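Local structure of putative metal-dependent isothiocyanate hydrolase SaxA (Pectobacterium carotovorum, 6BRM) at the interface of chains A and B. The protein hydrolyses isothiocyanates with a zinc-binding site of the metallo-beta-lactamase superfamily, breaking down toxic defence compounds of plants. Coordinates in Å, arbitrary orientation; residue numbers count along the deposited sequence, not the author numbering. Chains: chain A/B, Putative metal-dependent isothiocyanate hydrolase SaxA.

The interface of chains A and B. Residues chain A 169; chain B 125-128, 134, 144-146.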
ATOM      1  N   LYS A 169      -2.953   4.416  -1.992  1.00 46.34           N
ATOM      2  CA  LYS A 169      -3.661   4.670  -0.736  1.00 46.56           C
ATOM      3  C   LYS A 169      -2.740   5.025   0.435  1.00 46.39           C
ATOM      4  O   LYS A 169      -3.047   5.958   1.166  1.00 49.16           O
ATOM      5  CB  LYS A 169      -4.577   3.494  -0.374  1.00 47.82           C
ATOM      6  CG  LYS A 169      -5.329   3.660   0.943  1.00 48.70           C
ATOM      7  CD  LYS A 169      -6.397   2.597   1.140  1.00 50.04           C
ATOM      8  CE  LYS A 169      -5.800   1.205   1.286  1.00 51.44           C
ATOM      9  NZ  LYS A 169      -6.855   0.194   1.555  1.00 52.17           N
TER
ATOM     10  N   ASP B 125      -2.269  -4.941   4.749  1.00 46.36           N
ATOM     11  CA  ASP B 125      -2.848  -3.766   4.092  1.00 45.82           C
ATOM     12  C   ASP B 125      -3.095  -4.084   2.624  1.00 44.89           C
ATOM     13  O   ASP B 125      -2.183  -4.506   1.926  1.00 44.57           O
ATOM     14  CB  ASP B 125      -1.930  -2.541   4.218  1.00 45.74           C
ATOM     15  CG  ASP B 125      -2.634  -1.231   3.835  1.00 44.57           C
ATOM     16  OD1 ASP B 125      -3.689  -0.917   4.424  1.00 43.21           O
ATOM     17  OD2 ASP B 125      -2.127  -0.511   2.950  1.00 43.52           O
ATOM     18  N   GLY B 126      -4.336  -3.899   2.177  1.00 45.96           N
ATOM     19  CA  GLY B 126      -4.715  -4.069   0.772  1.00 45.41           C
ATOM     20  C   GLY B 126      -5.144  -2.739   0.186  1.00 45.36           C
ATOM     21  O   GLY B 126      -5.049  -1.705   0.849  1.00 43.29           O
ATOM     22  N   GLN B 127      -5.592  -2.764  -1.067  1.00 45.42           N
ATOM     23  CA  GLN B 127      -6.223  -1.608  -1.690  1.00 46.51           C
ATOM     24  C   GLN B 127      -7.513  -2.043  -2.385  1.00 47.79           C
ATOM     25  O   GLN B 127      -7.473  -2.775  -3.373  1.00 50.00           O
ATOM     26  CB  GLN B 127      -5.264  -0.939  -2.674  1.00 47.16           C
ATOM     27  CG  GLN B 127      -5.652   0.489  -3.024  1.00 47.46           C
ATOM     28  CD  GLN B 127      -4.527   1.258  -3.684  1.00 48.29           C
ATOM     29  OE1 GLN B 127      -3.818   2.024  -3.030  1.00 48.57           O
ATOM     30  NE2 GLN B 127      -4.352   1.051  -4.984  1.00 48.66           N
ATOM     31  N   HIS B 128      -8.649  -1.572  -1.868  1.00 48.66           N
ATOM     32  CA  HIS B 128      -9.981  -1.965  -2.339  1.00 47.83           C
ATOM     33  C   HIS B 128     -10.394  -1.080  -3.523  1.00 48.15           C
ATOM     34  O   HIS B 128     -11.397  -0.366  -3.466  1.00 51.12           O
ATOM     35  CB  HIS B 128     -10.983  -1.852  -1.174  1.00 47.35           C
ATOM     36  CG  HIS B 128     -12.227  -2.671  -1.339  1.00 47.82           C
ATOM     37  ND1 HIS B 128     -12.666  -3.138  -2.560  1.00 46.80           N
ATOM     38  CD2 HIS B 128     -13.142  -3.081  -0.429  1.00 46.82           C
ATOM     39  CE1 HIS B 128     -13.791  -3.812  -2.391  1.00 46.88           C
ATOM     40  NE2 HIS B 128     -14.106  -3.786  -1.110  1.00 45.96           N
ATOM     41  N   TYR B 134      -8.752   5.972  -5.602  1.00 46.36           N
ATOM     42  CA  TYR B 134      -8.349   6.573  -4.316  1.00 45.55           C
ATOM     43  C   TYR B 134      -7.862   8.034  -4.401  1.00 46.45           C
ATOM     44  O   TYR B 134      -7.639   8.664  -3.365  1.00 46.20           O
ATOM     45  CB  TYR B 134      -7.332   5.680  -3.591  1.00 43.40           C
ATOM     46  CG  TYR B 134      -7.977   4.472  -2.949  1.00 41.88           C
ATOM     47  CD1 TYR B 134      -8.570   4.564  -1.696  1.00 40.38           C
ATOM     48  CD2 TYR B 134      -8.017   3.243  -3.607  1.00 42.51           C
ATOM     49  CE1 TYR B 134      -9.177   3.465  -1.109  1.00 40.70           C
ATOM     50  CE2 TYR B 134      -8.620   2.134  -3.028  1.00 41.40           C
ATOM     51  CZ  TYR B 134      -9.193   2.248  -1.778  1.00 40.85           C
ATOM     52  OH  TYR B 134      -9.784   1.148  -1.199  1.00 40.03           O
ATOM     53  N   GLY B 144     -12.778   2.495   1.252  1.00 55.81           N
ATOM     54  CA  GLY B 144     -12.120   2.511   2.562  1.00 53.43           C
ATOM     55  C   GLY B 144     -10.951   1.556   2.701  1.00 52.19           C
ATOM     56  O   GLY B 144     -10.283   1.227   1.717  1.00 51.67           O
ATOM     57  N   ASP B 145     -10.711   1.128   3.939  1.00 52.65           N
ATOM     58  CA  ASP B 145      -9.725   0.098   4.252  1.00 52.82           C
ATOM     59  C   ASP B 145     -10.403  -1.266   4.352  1.00 53.09           C
ATOM     60  O   ASP B 145     -11.567  -1.364   4.756  1.00 51.74           O
ATOM     61  CB  ASP B 145      -9.017   0.418   5.573  1.00 53.28           C
ATOM     62  CG  ASP B 145      -8.262   1.739   5.535  1.00 53.83           C
ATOM     63  OD1 ASP B 145      -7.607   2.035   4.514  1.00 54.58           O
ATOM     64  OD2 ASP B 145      -8.315   2.480   6.538  1.00 55.17           O
ATOM     65  N   ALA B 146      -9.664  -2.311   3.981  1.00 52.88           N
ATOM     66  CA  ALA B 146     -10.124  -3.695   4.125  1.00 52.89           C
ATOM     67  C   ALA B 146      -8.918  -4.633   4.190  1.00 51.94           C
ATOM     68  O   ALA B 146      -8.204  -4.798   3.198  1.00 53.21           O
ATOM     69  CB  ALA B 146     -11.040  -4.071   2.973  1.00 52.73           C
TER
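A:Lys169 plugs into a polar pocket of chain B, in a patch of the two-fold symmetric interface of the deposited assembly, repeated with the chains exchanged; whether this pair is the biological dimer the structure alone does not show. It is the first residue of helix 169-178, and both its backbone N and its side-chain amine make bonds across. The backbone N donates to the side-chain amide oxygen OE1 of B:Gln127 over 2.7 Å; the bond is nearly straight at the hydrogen (160°), the donor tilted somewhat from the amide plane. B:Gln127 thus caps the helix start from the other subunit, its chain extended beyond CG to get there. The lysine leaves its backbone with CG anti to N (chi1 179°) and bends at chi3 (66°), which carries the terminal amine NZ into the pocket. There NZ donates to the carbonyl O of B:Gly126, 2.7 Å away, approaching from above the carbonyl plane. On the side of NZ away from B:Gly126, OD1 of B:Asp145 lies alongside the bent end of the lysine, a long salt bridge of 3.6 Å to NZ, and the acid group of B:Asp125 nearby may add to the favourable field. CD of A:Lys169 lies over the face of the B:Tyr134 ring, 3.7 Å above CE1. That ring is steadied by its hydroxyl OH, which donates to B:Gly144 O (3.0 Å) in the carbonyl plane. Since B:Gln127 directly precedes the zinc ligand B:His128, the contact may support the shape of that active site.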